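Local coordinates for TRNA (adenine(9)-n1)-methyltransferase (Sulfolobus acidocaldarius, PDB 5A7Z), which catalyses the S-adenosyl-L-methionine-dependent methylation of adenosine 9 of tRNA at N1, as a SPOUT-type methyltransferase of the TRM10 family, at residues Q131-F142 against D240-R251. Sequence-based numbering, arbitrary orientation.
Sequences QVDLCLSVIRKF and DEINKILEIILR
The near-parallel helices 122-142 and 242-255 of the SPOUT methyltransferase domain pack through knobs into holes where V138 drops among N243, L246, E247 and L250, and N243 among Q131, L134, C135 and V138. The segment axes approach to 8.4 Å at a crossing angle of -25°. Closest backbones occur at C135 and N243, whose CA atoms are 4.7 Å apart; there C135 SG lies 3.5 Å from both N243 CA and I242 CG2. CG of N243 stands between the backbone N and the carbonyl carbon (chi1 59°), which lays ND2 beside L134 CD1 and OD1 against Q131 CG, each pair 3.4 Å apart; this buried OD1 finds no polar partner. Q131, extended beyond CG, reaches the first turn of helix 242-255, where its OE1 accepts a nearly straight bond from I242 N (3.0 Å, 178°), the donor standing well above the amide plane. At the far end L250 CB sits over one face of the F142 ring, 3.7 Å from its centroid, a CH-pi contact, while R251 CD meets the ring edge at CZ. Beneath the pair, V132 and I139 join I242 and L246 on strand 109-113; I248 and R251 touch helix 259-265.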
ATOM      1  N   GLN A 131       3.057  12.127   9.514  1.00 32.51           N
ATOM      2  CA  GLN A 131       2.953  10.701   9.290  1.00 28.73           C
ATOM      3  C   GLN A 131       1.933  10.362   8.214  1.00 29.74           C
ATOM      4  O   GLN A 131       2.179   9.524   7.353  1.00 32.14           O
ATOM      5  CB  GLN A 131       2.638   9.986  10.585  1.00 27.61           C
ATOM      6  CG  GLN A 131       3.847   9.971  11.531  1.00 27.28           C
ATOM      7  CD  GLN A 131       3.507   9.469  12.901  1.00 30.83           C
ATOM      8  OE1 GLN A 131       2.518   8.757  13.093  1.00 31.16           O
ATOM      9  NE2 GLN A 131       4.347   9.797  13.869  1.00 36.31           N
ATOM     10  N   VAL A 132       0.801  11.017   8.233  1.00 28.93           N
ATOM     11  CA  VAL A 132      -0.176  10.733   7.226  1.00 28.22           C
ATOM     12  C   VAL A 132       0.368  11.027   5.858  1.00 30.92           C
ATOM     13  O   VAL A 132       0.267  10.211   4.966  1.00 29.59           O
ATOM     14  CB  VAL A 132      -1.454  11.486   7.453  1.00 30.57           C
ATOM     15  CG1 VAL A 132      -2.264  11.563   6.157  1.00 33.98           C
ATOM     16  CG2 VAL A 132      -2.253  10.771   8.520  1.00 32.48           C
ATOM     17  N   ASP A 133       0.962  12.192   5.693  1.00 35.19           N
ATOM     18  CA  ASP A 133       1.547  12.571   4.417  1.00 36.18           C
ATOM     19  C   ASP A 133       2.598  11.574   3.922  1.00 35.27           C
ATOM     20  O   ASP A 133       2.596  11.206   2.752  1.00 33.00           O
ATOM     21  CB  ASP A 133       2.176  13.955   4.527  1.00 45.97           C
ATOM     22  CG  ASP A 133       1.141  15.074   4.564  1.00 49.60           C
ATOM     23  OD1 ASP A 133      -0.067  14.828   4.882  1.00 55.83           O
ATOM     24  OD2 ASP A 133       1.561  16.216   4.352  1.00 49.68           O
ATOM     25  N   LEU A 134       3.476  11.140   4.829  1.00 30.59           N
ATOM     26  CA  LEU A 134       4.431  10.088   4.565  1.00 30.89           C
ATOM     27  C   LEU A 134       3.809   8.776   4.095  1.00 29.41           C
ATOM     28  O   LEU A 134       4.454   8.023   3.372  1.00 29.45           O
ATOM     29  CB  LEU A 134       5.270   9.814   5.830  1.00 32.16           C
ATOM     30  CG  LEU A 134       6.258  10.929   6.187  1.00 35.13           C
ATOM     31  CD1 LEU A 134       7.011  10.629   7.482  1.00 37.01           C
ATOM     32  CD2 LEU A 134       7.243  11.138   5.049  1.00 40.88           C
ATOM     33  N   CYS A 135       2.589   8.484   4.554  1.00 28.41           N
ATOM     34  CA  CYS A 135       1.847   7.301   4.128  1.00 30.16           C
ATOM     35  C   CYS A 135       1.565   7.340   2.650  1.00 30.79           C
ATOM     36  O   CYS A 135       1.501   6.306   2.031  1.00 30.61           O
ATOM     37  CB  CYS A 135       0.508   7.145   4.886  1.00 29.39           C
ATOM     38  SG  CYS A 135       0.700   6.629   6.617  1.00 32.58           S
ATOM     39  N   LEU A 136       1.369   8.529   2.080  1.00 32.30           N
ATOM     40  CA  LEU A 136       1.182   8.614   0.649  1.00 34.01           C
ATOM     41  C   LEU A 136       2.431   8.122  -0.104  1.00 36.70           C
ATOM     42  O   LEU A 136       2.309   7.477  -1.161  1.00 38.31           O
ATOM     43  CB  LEU A 136       0.843  10.020   0.230  1.00 36.36           C
ATOM     44  CG  LEU A 136       0.462  10.196  -1.249  1.00 38.69           C
ATOM     45  CD1 LEU A 136      -0.912   9.627  -1.574  1.00 38.37           C
ATOM     46  CD2 LEU A 136       0.513  11.660  -1.588  1.00 41.22           C
ATOM     47  N   SER A 137       3.624   8.395   0.435  1.00 35.20           N
ATOM     48  CA  SER A 137       4.879   7.882  -0.196  1.00 35.80           C
ATOM     49  C   SER A 137       5.025   6.392  -0.019  1.00 32.39           C
ATOM     50  O   SER A 137       5.411   5.702  -0.931  1.00 31.42           O
ATOM     51  CB  SER A 137       6.127   8.571   0.354  1.00 37.22           C
ATOM     52  OG  SER A 137       6.259   9.848  -0.214  1.00 42.35           O
ATOM     53  N   VAL A 138       4.688   5.899   1.156  1.00 29.79           N
ATOM     54  CA  VAL A 138       4.649   4.471   1.383  1.00 30.44           C
ATOM     55  C   VAL A 138       3.656   3.756   0.464  1.00 28.95           C
ATOM     56  O   VAL A 138       4.012   2.774  -0.200  1.00 30.52           O
ATOM     57  CB  VAL A 138       4.346   4.148   2.851  1.00 30.95           C
ATOM     58  CG1 VAL A 138       4.162   2.665   3.034  1.00 32.33           C
ATOM     59  CG2 VAL A 138       5.485   4.657   3.760  1.00 31.91           C
ATOM     60  N   ILE A 139       2.416   4.207   0.416  1.00 27.75           N
ATOM     61  CA  ILE A 139       1.416   3.477  -0.393  1.00 29.51           C
ATOM     62  C   ILE A 139       1.861   3.388  -1.861  1.00 28.18           C
ATOM     63  O   ILE A 139       1.684   2.377  -2.535  1.00 26.99           O
ATOM     64  CB  ILE A 139       0.001   4.049  -0.260  1.00 28.04           C
ATOM     65  CG1 ILE A 139      -1.050   2.952  -0.510  1.00 30.27           C
ATOM     66  CG2 ILE A 139      -0.251   5.190  -1.225  1.00 29.19           C
ATOM     67  CD1 ILE A 139      -1.127   1.903   0.568  1.00 29.70           C
ATOM     68  N   ARG A 140       2.529   4.418  -2.310  1.00 29.51           N
ATOM     69  CA  ARG A 140       2.998   4.475  -3.683  1.00 32.82           C
ATOM     70  C   ARG A 140       4.177   3.559  -3.991  1.00 29.73           C
ATOM     71  O   ARG A 140       4.414   3.280  -5.131  1.00 25.12           O
ATOM     72  CB  ARG A 140       3.346   5.899  -4.026  1.00 34.50           C
ATOM     73  CG  ARG A 140       2.134   6.689  -4.400  1.00 33.86           C
ATOM     74  CD  ARG A 140       2.513   8.129  -4.657  1.00 33.94           C
ATOM     75  NE  ARG A 140       1.325   8.902  -4.961  1.00 35.55           N
ATOM     76  CZ  ARG A 140       1.321  10.206  -5.228  1.00 38.34           C
ATOM     77  NH1 ARG A 140       2.449  10.895  -5.215  1.00 39.45           N
ATOM     78  NH2 ARG A 140       0.175  10.822  -5.482  1.00 34.69           N
ATOM     79  N   LYS A 141       4.840   3.085  -2.954  1.00 28.06           N
ATOM     80  CA  LYS A 141       5.896   2.124  -3.051  1.00 29.16           C
ATOM     81  C   LYS A 141       5.362   0.706  -3.268  1.00 27.88           C
ATOM     82  O   LYS A 141       6.022  -0.103  -3.825  1.00 32.55           O
ATOM     83  CB  LYS A 141       6.714   2.138  -1.764  1.00 34.39           C
ATOM     84  CG  LYS A 141       8.043   2.819  -1.791  1.00 37.92           C
ATOM     85  CD  LYS A 141       7.993   4.205  -2.335  1.00 44.99           C
ATOM     86  CE  LYS A 141       8.965   5.129  -1.632  1.00 54.97           C
ATOM     87  NZ  LYS A 141       8.735   6.562  -1.944  1.00 56.93           N
ATOM     88  N   PHE A 142       4.158   0.435  -2.775  1.00 27.75           N
ATOM     89  CA  PHE A 142       3.617  -0.918  -2.827  1.00 27.08           C
ATOM     90  C   PHE A 142       2.389  -1.035  -3.722  1.00 29.79           C
ATOM     91  O   PHE A 142       2.288  -1.954  -4.535  1.00 29.76           O
ATOM     92  CB  PHE A 142       3.282  -1.412  -1.418  1.00 28.74           C
ATOM     93  CG  PHE A 142       4.474  -1.496  -0.507  1.00 29.49           C
ATOM     94  CD1 PHE A 142       4.930  -0.374   0.164  1.00 29.53           C
ATOM     95  CD2 PHE A 142       5.138  -2.697  -0.321  1.00 29.49           C
ATOM     96  CE1 PHE A 142       6.026  -0.448   1.003  1.00 33.62           C
ATOM     97  CE2 PHE A 142       6.234  -2.778   0.516  1.00 33.54           C
ATOM     98  CZ  PHE A 142       6.679  -1.651   1.179  1.00 34.85           C
ATOM     99  N   ASP A 240       6.178   3.193  16.155  1.00 49.62           N
ATOM    100  CA  ASP A 240       4.781   3.587  16.394  1.00 49.12           C
ATOM    101  C   ASP A 240       4.304   4.669  15.441  1.00 45.74           C
ATOM    102  O   ASP A 240       3.180   5.155  15.572  1.00 47.33           O
ATOM    103  CB  ASP A 240       4.553   4.022  17.837  1.00 54.55           C
ATOM    104  CG  ASP A 240       5.603   4.974  18.329  1.00 63.63           C
ATOM    105  OD1 ASP A 240       6.308   5.578  17.496  1.00 72.61           O
ATOM    106  OD2 ASP A 240       5.740   5.100  19.562  1.00 77.25           O
ATOM    107  N   GLU A 241       5.149   5.024  14.481  1.00 33.78           N
ATOM    108  CA  GLU A 241       4.768   5.921  13.408  1.00 38.28           C
ATOM    109  C   GLU A 241       3.794   5.226  12.442  1.00 34.94           C
ATOM    110  O   GLU A 241       4.027   4.095  12.010  1.00 34.09           O
ATOM    111  CB  GLU A 241       6.010   6.399  12.639  1.00 39.37           C
ATOM    112  CG  GLU A 241       6.921   7.351  13.414  1.00 46.11           C
ATOM    113  CD  GLU A 241       8.004   6.642  14.251  1.00 55.50           C
ATOM    114  OE1 GLU A 241       8.196   5.393  14.131  1.00 57.35           O
ATOM    115  OE2 GLU A 241       8.669   7.347  15.036  1.00 58.07           O
ATOM    116  N   ILE A 242       2.723   5.927  12.094  1.00 33.41           N
ATOM    117  CA  ILE A 242       1.642   5.370  11.262  1.00 30.09           C
ATOM    118  C   ILE A 242       2.232   4.915   9.952  1.00 29.75           C
ATOM    119  O   ILE A 242       2.063   3.791   9.581  1.00 31.24           O
ATOM    120  CB  ILE A 242       0.519   6.417  11.019  1.00 31.16           C
ATOM    121  CG1 ILE A 242      -0.313   6.608  12.292  1.00 32.06           C
ATOM    122  CG2 ILE A 242      -0.392   6.016   9.866  1.00 33.14           C
ATOM    123  CD1 ILE A 242      -1.099   7.907  12.320  1.00 32.59           C
ATOM    124  N   ASN A 243       2.953   5.796   9.273  1.00 30.77           N
ATOM    125  CA  ASN A 243       3.674   5.435   8.050  1.00 31.89           C
ATOM    126  C   ASN A 243       4.627   4.203   8.158  1.00 34.64           C
ATOM    127  O   ASN A 243       4.778   3.447   7.206  1.00 31.61           O
ATOM    128  CB  ASN A 243       4.442   6.634   7.537  1.00 33.82           C
ATOM    129  CG  ASN A 243       5.445   7.160   8.548  1.00 33.77           C
ATOM    130  OD1 ASN A 243       5.092   7.479   9.669  1.00 35.54           O
ATOM    131  ND2 ASN A 243       6.682   7.279   8.140  1.00 31.18           N
ATOM    132  N   LYS A 244       5.251   4.002   9.312  1.00 36.56           N
ATOM    133  CA  LYS A 244       6.126   2.855   9.506  1.00 35.95           C
ATOM    134  C   LYS A 244       5.332   1.555   9.735  1.00 33.72           C
ATOM    135  O   LYS A 244       5.656   0.519   9.176  1.00 34.19           O
ATOM    136  CB  LYS A 244       7.066   3.115  10.673  1.00 40.57           C
ATOM    137  CG  LYS A 244       7.980   4.317  10.475  1.00 44.79           C
ATOM    138  CD  LYS A 244       9.337   3.926   9.936  1.00 55.23           C
ATOM    139  CE  LYS A 244      10.435   4.795  10.525  1.00 64.30           C
ATOM    140  NZ  LYS A 244      11.061   4.136  11.702  1.00 67.32           N
ATOM    141  N   ILE A 245       4.279   1.632  10.536  1.00 30.14           N
ATOM    142  CA  ILE A 245       3.338   0.531  10.690  1.00 31.67           C
ATOM    143  C   ILE A 245       2.743   0.126   9.331  1.00 31.25           C
ATOM    144  O   ILE A 245       2.644  -1.073   9.010  1.00 30.56           O
ATOM    145  CB  ILE A 245       2.163   0.910  11.640  1.00 31.85           C
ATOM    146  CG1 ILE A 245       2.656   1.174  13.071  1.00 38.55           C
ATOM    147  CG2 ILE A 245       1.116  -0.188  11.675  1.00 28.93           C
ATOM    148  CD1 ILE A 245       3.361  -0.010  13.695  1.00 42.50           C
ATOM    149  N   LEU A 246       2.287   1.112   8.563  1.00 28.73           N
ATOM    150  CA  LEU A 246       1.762   0.843   7.222  1.00 29.05           C
ATOM    151  C   LEU A 246       2.782   0.055   6.385  1.00 29.17           C
ATOM    152  O   LEU A 246       2.476  -0.975   5.802  1.00 30.22           O
ATOM    153  CB  LEU A 246       1.465   2.150   6.530  1.00 31.49           C
ATOM    154  CG  LEU A 246       0.930   2.021   5.105  1.00 33.87           C
ATOM    155  CD1 LEU A 246      -0.309   1.173   5.121  1.00 34.72           C
ATOM    156  CD2 LEU A 246       0.613   3.398   4.532  1.00 36.48           C
ATOM    157  N   GLU A 247       4.007   0.541   6.334  1.00 31.83           N
ATOM    158  CA  GLU A 247       5.026  -0.120   5.536  1.00 33.59           C
ATOM    159  C   GLU A 247       5.299  -1.567   5.988  1.00 34.33           C
ATOM    160  O   GLU A 247       5.526  -2.447   5.161  1.00 33.23           O
ATOM    161  CB  GLU A 247       6.321   0.683   5.522  1.00 35.97           C
ATOM    162  CG  GLU A 247       7.367   0.017   4.662  1.00 37.67           C
ATOM    163  CD  GLU A 247       8.601   0.862   4.438  1.00 42.23           C
ATOM    164  OE1 GLU A 247       8.530   2.083   4.652  1.00 48.59           O
ATOM    165  OE2 GLU A 247       9.656   0.290   4.042  1.00 45.90           O
ATOM    166  N   ILE A 248       5.246  -1.816   7.285  1.00 33.16           N
ATOM    167  CA  ILE A 248       5.386  -3.173   7.782  1.00 34.74           C
ATOM    168  C   ILE A 248       4.305  -4.087   7.242  1.00 34.59           C
ATOM    169  O   ILE A 248       4.581  -5.246   6.893  1.00 34.27           O
ATOM    170  CB  ILE A 248       5.358  -3.236   9.320  1.00 34.43           C
ATOM    171  CG1 ILE A 248       6.662  -2.673   9.897  1.00 37.81           C
ATOM    172  CG2 ILE A 248       5.142  -4.671   9.784  1.00 37.13           C
ATOM    173  CD1 ILE A 248       6.593  -2.316  11.372  1.00 38.43           C
ATOM    174  N   ILE A 249       3.063  -3.613   7.261  1.00 35.51           N
ATOM    175  CA  ILE A 249       1.928  -4.438   6.809  1.00 34.28           C
ATOM    176  C   ILE A 249       2.165  -4.747   5.335  1.00 31.73           C
ATOM    177  O   ILE A 249       2.029  -5.866   4.892  1.00 31.91           O
ATOM    178  CB  ILE A 249       0.549  -3.718   6.949  1.00 35.72           C
ATOM    179  CG1 ILE A 249       0.291  -3.195   8.369  1.00 40.81           C
ATOM    180  CG2 ILE A 249      -0.591  -4.636   6.539  1.00 32.74           C
ATOM    181  CD1 ILE A 249       0.275  -4.262   9.430  1.00 40.40           C
ATOM    182  N   LEU A 250       2.507  -3.730   4.582  1.00 32.06           N
ATOM    183  CA  LEU A 250       2.687  -3.879   3.146  1.00 32.78           C
ATOM    184  C   LEU A 250       3.933  -4.736   2.806  1.00 32.93           C
ATOM    185  O   LEU A 250       3.914  -5.447   1.828  1.00 34.33           O
ATOM    186  CB  LEU A 250       2.755  -2.510   2.483  1.00 32.87           C
ATOM    187  CG  LEU A 250       1.491  -1.639   2.589  1.00 37.28           C
ATOM    188  CD1 LEU A 250       1.792  -0.214   2.138  1.00 38.88           C
ATOM    189  CD2 LEU A 250       0.356  -2.217   1.755  1.00 37.22           C
ATOM    190  N   ARG A 251       4.974  -4.719   3.648  1.00 32.95           N
ATOM    191  CA  ARG A 251       6.140  -5.587   3.416  1.00 36.17           C
ATOM    192  C   ARG A 251       5.659  -6.996   3.382  1.00 32.88           C
ATOM    193  O   ARG A 251       6.115  -7.789   2.596  1.00 29.28           O
ATOM    194  CB  ARG A 251       7.167  -5.552   4.564  1.00 42.49           C
ATOM    195  CG  ARG A 251       7.847  -4.246   4.904  1.00 45.24           C
ATOM    196  CD  ARG A 251       8.491  -3.615   3.737  1.00 46.09           C
ATOM    197  NE  ARG A 251       9.617  -2.743   4.122  1.00 44.63           N
ATOM    198  CZ  ARG A 251      10.878  -2.979   3.790  1.00 45.10           C
ATOM    199  NH1 ARG A 251      11.217  -4.118   3.203  1.00 48.92           N
ATOM    200  NH2 ARG A 251      11.809  -2.112   4.088  1.00 51.89           N
TER